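PDB 5K04: N-terminal acetyltransferase B complex subunit NAT3 from Candida albicans, which acts as the catalytic subunit of the NatB complex, probably transferring the acetyl group of acetyl-CoA to the N-terminal amino group of target proteins. Local coordinates for residues E25-N28 with V29-S33; S33-L36 with I37-Q41. One frame throughout, in Å; residues are numbered along the deposited sequence.

Contact 1: residues E25-N28 with V29-S33; sequences ENFN and VSFYS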
ATOM      1  N   GLU B  25      -8.821   5.738 -12.340  1.00 47.88           N
ATOM      2  CA  GLU B  25      -7.649   6.486 -11.925  1.00 54.56           C
ATOM      3  C   GLU B  25      -7.259   6.091 -10.510  1.00 46.35           C
ATOM      4  O   GLU B  25      -8.107   5.751  -9.678  1.00 30.12           O
ATOM      5  CB  GLU B  25      -7.922   7.996 -11.985  1.00 53.78           C
ATOM      6  CG  GLU B  25      -8.553   8.505 -13.289  1.00 52.13           C
ATOM      7  CD  GLU B  25      -7.566   8.618 -14.446  1.00 55.73           C
ATOM      8  OE1 GLU B  25      -6.362   8.300 -14.267  1.00 48.82           O
ATOM      9  OE2 GLU B  25      -8.006   9.033 -15.541  1.00 53.16           O
ATOM     10  N   ASN B  26      -5.970   6.154 -10.222  1.00 48.27           N
ATOM     11  CA  ASN B  26      -5.526   6.050  -8.840  1.00 47.54           C
ATOM     12  C   ASN B  26      -4.985   7.414  -8.450  1.00 46.36           C
ATOM     13  O   ASN B  26      -3.930   7.838  -8.936  1.00 34.84           O
ATOM     14  CB  ASN B  26      -4.501   4.942  -8.624  1.00 54.20           C
ATOM     15  CG  ASN B  26      -4.215   4.725  -7.144  1.00 61.56           C
ATOM     16  OD1 ASN B  26      -4.955   4.028  -6.459  1.00 50.78           O
ATOM     17  ND2 ASN B  26      -3.159   5.363  -6.637  1.00 65.30           N
ATOM     18  N   PHE B  27      -5.735   8.108  -7.600  1.00 51.24           N
ATOM     19  CA  PHE B  27      -5.471   9.498  -7.277  1.00 38.67           C
ATOM     20  C   PHE B  27      -4.365   9.613  -6.233  1.00 32.28           C
ATOM     21  O   PHE B  27      -3.912   8.629  -5.639  1.00 22.36           O
ATOM     22  CB  PHE B  27      -6.747  10.185  -6.768  1.00 40.60           C
ATOM     23  CG  PHE B  27      -7.898  10.136  -7.738  1.00 40.70           C
ATOM     24  CD1 PHE B  27      -7.819  10.779  -8.969  1.00 45.89           C
ATOM     25  CD2 PHE B  27      -9.060   9.460  -7.414  1.00 38.75           C
ATOM     26  CE1 PHE B  27      -8.877  10.738  -9.871  1.00 46.48           C
ATOM     27  CE2 PHE B  27     -10.120   9.400  -8.310  1.00 47.09           C
ATOM     28  CZ  PHE B  27     -10.034  10.047  -9.538  1.00 49.51           C
ATOM     29  N   ASN B  28      -3.939  10.856  -6.014  1.00 40.12           N
ATOM     30  CA  ASN B  28      -3.049  11.164  -4.908  1.00 40.10           C
ATOM     31  C   ASN B  28      -3.715  10.834  -3.577  1.00 33.31           C
ATOM     32  O   ASN B  28      -4.940  10.912  -3.419  1.00 22.56           O
ATOM     33  CB  ASN B  28      -2.656  12.646  -4.931  1.00 48.68           C
ATOM     34  CG  ASN B  28      -1.672  12.977  -6.040  1.00 49.62           C
ATOM     35  OD1 ASN B  28      -1.834  12.545  -7.178  1.00 45.10           O
ATOM     36  ND2 ASN B  28      -0.637  13.752  -5.705  1.00 53.20           N
ATOM     37  N   VAL B  29      -2.871  10.462  -2.616  1.00 41.50           N
ATOM     38  CA  VAL B  29      -3.268  10.354  -1.213  1.00 44.77           C
ATOM     39  C   VAL B  29      -4.116  11.551  -0.780  1.00 44.00           C
ATOM     40  O   VAL B  29      -5.144  11.397  -0.105  1.00 30.63           O
ATOM     41  CB  VAL B  29      -1.999  10.197  -0.356  1.00 44.07           C
ATOM     42  CG1 VAL B  29      -2.270  10.378   1.139  1.00 33.39           C
ATOM     43  CG2 VAL B  29      -1.360   8.845  -0.649  1.00 43.36           C
ATOM     44  N   SER B  30      -3.713  12.759  -1.189  1.00 42.80           N
ATOM     45  CA  SER B  30      -4.378  13.968  -0.712  1.00 40.81           C
ATOM     46  C   SER B  30      -5.809  14.077  -1.228  1.00 38.42           C
ATOM     47  O   SER B  30      -6.676  14.633  -0.548  1.00 29.56           O
ATOM     48  CB  SER B  30      -3.579  15.193  -1.133  1.00 39.56           C
ATOM     49  OG  SER B  30      -3.553  15.294  -2.550  1.00 30.58           O
ATOM     50  N   PHE B  31      -6.064  13.569  -2.427  1.00 43.13           N
ATOM     51  CA  PHE B  31      -7.394  13.652  -3.018  1.00 42.87           C
ATOM     52  C   PHE B  31      -8.370  12.713  -2.303  1.00 33.85           C
ATOM     53  O   PHE B  31      -9.473  13.117  -1.919  1.00 26.46           O
ATOM     54  CB  PHE B  31      -7.275  13.326  -4.509  1.00 39.23           C
ATOM     55  CG  PHE B  31      -8.521  13.561  -5.300  1.00 39.96           C
ATOM     56  CD1 PHE B  31      -8.917  14.855  -5.628  1.00 47.11           C
ATOM     57  CD2 PHE B  31      -9.273  12.489  -5.774  1.00 43.63           C
ATOM     58  CE1 PHE B  31     -10.066  15.083  -6.388  1.00 52.41           C
ATOM     59  CE2 PHE B  31     -10.424  12.705  -6.542  1.00 43.26           C
ATOM     60  CZ  PHE B  31     -10.821  14.006  -6.849  1.00 43.57           C
ATOM     61  N   TYR B  32      -7.973  11.451  -2.125  1.00 34.60           N
ATOM     62  CA  TYR B  32      -8.766  10.511  -1.336  1.00 42.56           C
ATOM     63  C   TYR B  32      -9.029  11.035   0.064  1.00 41.21           C
ATOM     64  O   TYR B  32     -10.162  10.989   0.554  1.00 22.94           O
ATOM     65  CB  TYR B  32      -8.048   9.176  -1.240  1.00 40.06           C
ATOM     66  CG  TYR B  32      -8.016   8.440  -2.532  1.00 44.44           C
ATOM     67  CD1 TYR B  32      -9.200   8.042  -3.148  1.00 37.43           C
ATOM     68  CD2 TYR B  32      -6.801   8.144  -3.147  1.00 38.48           C
ATOM     69  CE1 TYR B  32      -9.171   7.358  -4.339  1.00 39.66           C
ATOM     70  CE2 TYR B  32      -6.760   7.469  -4.326  1.00 41.46           C
ATOM     71  CZ  TYR B  32      -7.935   7.067  -4.923  1.00 40.79           C
ATOM     72  OH  TYR B  32      -7.853   6.381  -6.107  1.00 32.94           O
ATOM     73  N   SER B  33      -7.975  11.493   0.738  1.00 43.33           N
ATOM     74  CA  SER B  33      -8.113  11.930   2.123  1.00 43.12           C
ATOM     75  C   SER B  33      -8.982  13.183   2.227  1.00 40.37           C
ATOM     76  O   SER B  33      -9.687  13.370   3.227  1.00 30.04           O
ATOM     77  CB  SER B  33      -6.729  12.183   2.724  1.00 34.00           C
ATOM     78  OG  SER B  33      -6.163  13.337   2.126  1.00 28.68           O
TER
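F27 turns its CG away from its carbonyl carbon (chi1 -58°), and F31 sets its CG trans to its own backbone N. These torsions bring the two rings together at the start of helix 29-38 in the GNAT fold. The result is an edge-to-face pair, with the edge of F31 over one face of F27. The centroids are 4.5 Å apart and the planes meet at 55°. F31 CD2 comes to 3.4 Å from F27 CG.

Y32 completes an aromatic cluster. Its ring receives F27 CB over one face, a CH-pi contact of 4.1 Å from CB to the centroid. N28 holds the N-cap position without a capping bond from its side chain. That amide instead reaches R438 and E475 of the partner chain of the complex. N28 O takes weak bonds from the N-H groups of F31 and Y32, which begin the helical bonding. Strand 53-65 packs on the cluster through M59, which meets both F31 and Y32. E25 N is hydrogen-bonded to a MES molecule, probably from the crystallisation liquor. The loop is tied to the helix by a nearly straight bond, 3.1 Å at 168°, from F27 N to Y32 OH.

Contact 2: residues S33-L36 with I37-Q41; sequences SQYL and IEWPQ
Y35 and W39 meet one helical turn apart, where helix 29-38 ends. The tight part of the contact includes this aromatic pair. W39 brings the edge of its six-membered ring to one face of Y35, with centroids 4.9 Å apart and planes at 64°. W39 CZ3 stands over the centre of the tyrosine ring, 3.8 Å above its plane. With chi1 -42°, W39 places CG beside its own backbone N, and the indole lies back along the last turn. Its CE3 also comes to 3.7 Å from Y35 CA. K61 of strand 53-65 touches both aromatic side chains.

To the same tight part belong I37, which packs CG1 3.2 Å from S33 O, and P40, which lays its CB near L36 O. Both I37 and P40 also pack on the partner chain of the complex, against F495 and K491 respectively.

The looser part lies at Q34 and E38. Their extended chains cross obliquely, and E38 is exposed. Q34 NE2 gives E38 OE2 only a weak bond of 3.5 Å, with the amide and carboxylate planes 70° apart.

The backbone continues the helical pattern up to W39, whose N donates to Y35 O at 2.9 Å. W39 has already left helical phi/psi. With no N-H on P40, the series of helical bonds cannot pass on to L36 O, which meets P40 CB instead.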
ATOM      1  N   SER B  33      -7.975  11.493   0.738  1.00 43.33           N
ATOM      2  CA  SER B  33      -8.113  11.930   2.123  1.00 43.12           C
ATOM      3  C   SER B  33      -8.982  13.183   2.227  1.00 40.37           C
ATOM      4  O   SER B  33      -9.687  13.370   3.227  1.00 30.04           O
ATOM      5  CB  SER B  33      -6.729  12.183   2.724  1.00 34.00           C
ATOM      6  OG  SER B  33      -6.163  13.337   2.126  1.00 28.68           O
ATOM      7  N   GLN B  34      -8.931  14.045   1.210  1.00 45.82           N
ATOM      8  CA  GLN B  34      -9.783  15.231   1.164  1.00 44.59           C
ATOM      9  C   GLN B  34     -11.259  14.857   1.155  1.00 39.68           C
ATOM     10  O   GLN B  34     -12.072  15.485   1.840  1.00 30.98           O
ATOM     11  CB  GLN B  34      -9.451  16.077  -0.078  1.00 44.28           C
ATOM     12  CG  GLN B  34     -10.361  17.295  -0.255  1.00 47.31           C
ATOM     13  CD  GLN B  34     -10.280  17.961  -1.643  1.00 53.21           C
ATOM     14  OE1 GLN B  34      -9.974  17.326  -2.656  1.00 44.95           O
ATOM     15  NE2 GLN B  34     -10.570  19.254  -1.677  1.00 56.28           N
ATOM     16  N   TYR B  35     -11.632  13.857   0.351  1.00 40.37           N
ATOM     17  CA  TYR B  35     -13.021  13.414   0.340  1.00 44.35           C
ATOM     18  C   TYR B  35     -13.416  12.809   1.678  1.00 36.86           C
ATOM     19  O   TYR B  35     -14.526  13.045   2.166  1.00 23.44           O
ATOM     20  CB  TYR B  35     -13.239  12.428  -0.805  1.00 43.39           C
ATOM     21  CG  TYR B  35     -13.497  13.153  -2.107  1.00 38.76           C
ATOM     22  CD1 TYR B  35     -12.520  13.963  -2.679  1.00 37.03           C
ATOM     23  CD2 TYR B  35     -14.716  13.044  -2.755  1.00 37.46           C
ATOM     24  CE1 TYR B  35     -12.750  14.642  -3.873  1.00 40.97           C
ATOM     25  CE2 TYR B  35     -14.961  13.713  -3.941  1.00 37.10           C
ATOM     26  CZ  TYR B  35     -13.978  14.506  -4.491  1.00 37.25           C
ATOM     27  OH  TYR B  35     -14.227  15.178  -5.651  1.00 22.68           O
ATOM     28  N   LEU B  36     -12.511  12.044   2.297  1.00 34.38           N
ATOM     29  CA  LEU B  36     -12.792  11.508   3.624  1.00 41.41           C
ATOM     30  C   LEU B  36     -12.872  12.605   4.672  1.00 41.98           C
ATOM     31  O   LEU B  36     -13.565  12.439   5.679  1.00 26.51           O
ATOM     32  CB  LEU B  36     -11.732  10.487   4.028  1.00 32.08           C
ATOM     33  CG  LEU B  36     -11.709   9.236   3.146  1.00 37.34           C
ATOM     34  CD1 LEU B  36     -10.453   8.448   3.433  1.00 34.87           C
ATOM     35  CD2 LEU B  36     -12.940   8.358   3.340  1.00 34.04           C
ATOM     36  N   ILE B  37     -12.181  13.731   4.455  1.00 42.69           N
ATOM     37  CA  ILE B  37     -12.196  14.804   5.443  1.00 39.26           C
ATOM     38  C   ILE B  37     -13.463  15.640   5.303  1.00 38.68           C
ATOM     39  O   ILE B  37     -14.144  15.924   6.297  1.00 29.35           O
ATOM     40  CB  ILE B  37     -10.917  15.660   5.326  1.00 45.10           C
ATOM     41  CG1 ILE B  37      -9.738  14.948   5.999  1.00 45.58           C
ATOM     42  CG2 ILE B  37     -11.107  17.049   5.956  1.00 32.44           C
ATOM     43  CD1 ILE B  37      -8.397  15.383   5.459  1.00 44.55           C
ATOM     44  N   GLU B  38     -13.824  15.999   4.062  1.00 40.68           N
ATOM     45  CA  GLU B  38     -14.896  16.958   3.805  1.00 43.65           C
ATOM     46  C   GLU B  38     -16.267  16.305   3.646  1.00 41.59           C
ATOM     47  O   GLU B  38     -17.260  16.827   4.164  1.00 28.72           O
ATOM     48  CB  GLU B  38     -14.550  17.807   2.578  1.00 43.32           C
ATOM     49  CG  GLU B  38     -13.525  18.912   2.902  1.00 48.84           C
ATOM     50  CD  GLU B  38     -13.224  19.820   1.734  1.00 52.23           C
ATOM     51  OE1 GLU B  38     -14.175  20.384   1.155  1.00 51.53           O
ATOM     52  OE2 GLU B  38     -12.028  19.976   1.394  1.00 54.78           O
ATOM     53  N   TRP B  39     -16.354  15.160   2.970  1.00 40.65           N
ATOM     54  CA  TRP B  39     -17.620  14.448   2.785  1.00 36.29           C
ATOM     55  C   TRP B  39     -17.419  12.982   3.140  1.00 32.21           C
ATOM     56  O   TRP B  39     -17.525  12.098   2.281  1.00 26.56           O
ATOM     57  CB  TRP B  39     -18.141  14.608   1.355  1.00 34.10           C
ATOM     58  CG  TRP B  39     -17.965  16.001   0.860  1.00 34.95           C
ATOM     59  CD1 TRP B  39     -18.804  17.060   1.069  1.00 39.11           C
ATOM     60  CD2 TRP B  39     -16.858  16.506   0.095  1.00 37.31           C
ATOM     61  NE1 TRP B  39     -18.285  18.197   0.486  1.00 43.83           N
ATOM     62  CE2 TRP B  39     -17.095  17.885  -0.122  1.00 42.11           C
ATOM     63  CE3 TRP B  39     -15.686  15.927  -0.418  1.00 39.93           C
ATOM     64  CZ2 TRP B  39     -16.204  18.698  -0.837  1.00 39.43           C
ATOM     65  CZ3 TRP B  39     -14.802  16.732  -1.141  1.00 37.29           C
ATOM     66  CH2 TRP B  39     -15.065  18.106  -1.333  1.00 35.27           C
ATOM     67  N   PRO B  40     -17.155  12.687   4.419  1.00 41.44           N
ATOM     68  CA  PRO B  40     -16.815  11.299   4.794  1.00 29.12           C
ATOM     69  C   PRO B  40     -17.921  10.288   4.541  1.00 37.62           C
ATOM     70  O   PRO B  40     -17.616   9.111   4.298  1.00 28.81           O
ATOM     71  CB  PRO B  40     -16.488  11.403   6.292  1.00 33.38           C
ATOM     72  CG  PRO B  40     -16.998  12.748   6.740  1.00 36.04           C
ATOM     73  CD  PRO B  40     -17.038  13.633   5.549  1.00 33.79           C
ATOM     74  N   GLN B  41     -19.195  10.699   4.610  1.00 46.12           N
ATOM     75  CA  GLN B  41     -20.289   9.762   4.360  1.00 46.59           C
ATOM     76  C   GLN B  41     -20.486   9.440   2.878  1.00 42.06           C
ATOM     77  O   GLN B  41     -21.199   8.481   2.556  1.00 24.51           O
ATOM     78  CB  GLN B  41     -21.595  10.308   4.932  1.00 41.90           C
ATOM     79  CG  GLN B  41     -21.606  10.440   6.442  1.00 47.19           C
ATOM     80  CD  GLN B  41     -23.003  10.702   6.999  1.00 49.58           C
ATOM     81  OE1 GLN B  41     -23.984  10.088   6.569  1.00 34.73           O
ATOM     82  NE2 GLN B  41     -23.090  11.612   7.977  1.00 50.88           N
TER

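In the fold
After strand 3-6 and helix 16-19, a loop leads into contact 1. There the loop residues 25-28 close against the first turns of helix 29-38. Contact 2 follows at the other end of that helix, where the chain turns off toward strand 43-48. The two neither nest nor cross. They meet in sequence at S33, with centres about 11 Å apart, and the ring of F31 touches that of Y35 between them. Strand 53-65 lies against both contacts, and strand 43-48 and helix 101-104 also reach contact 2. The partner chain of the complex packs on both as well, so the helix joins the sheet to the other subunit.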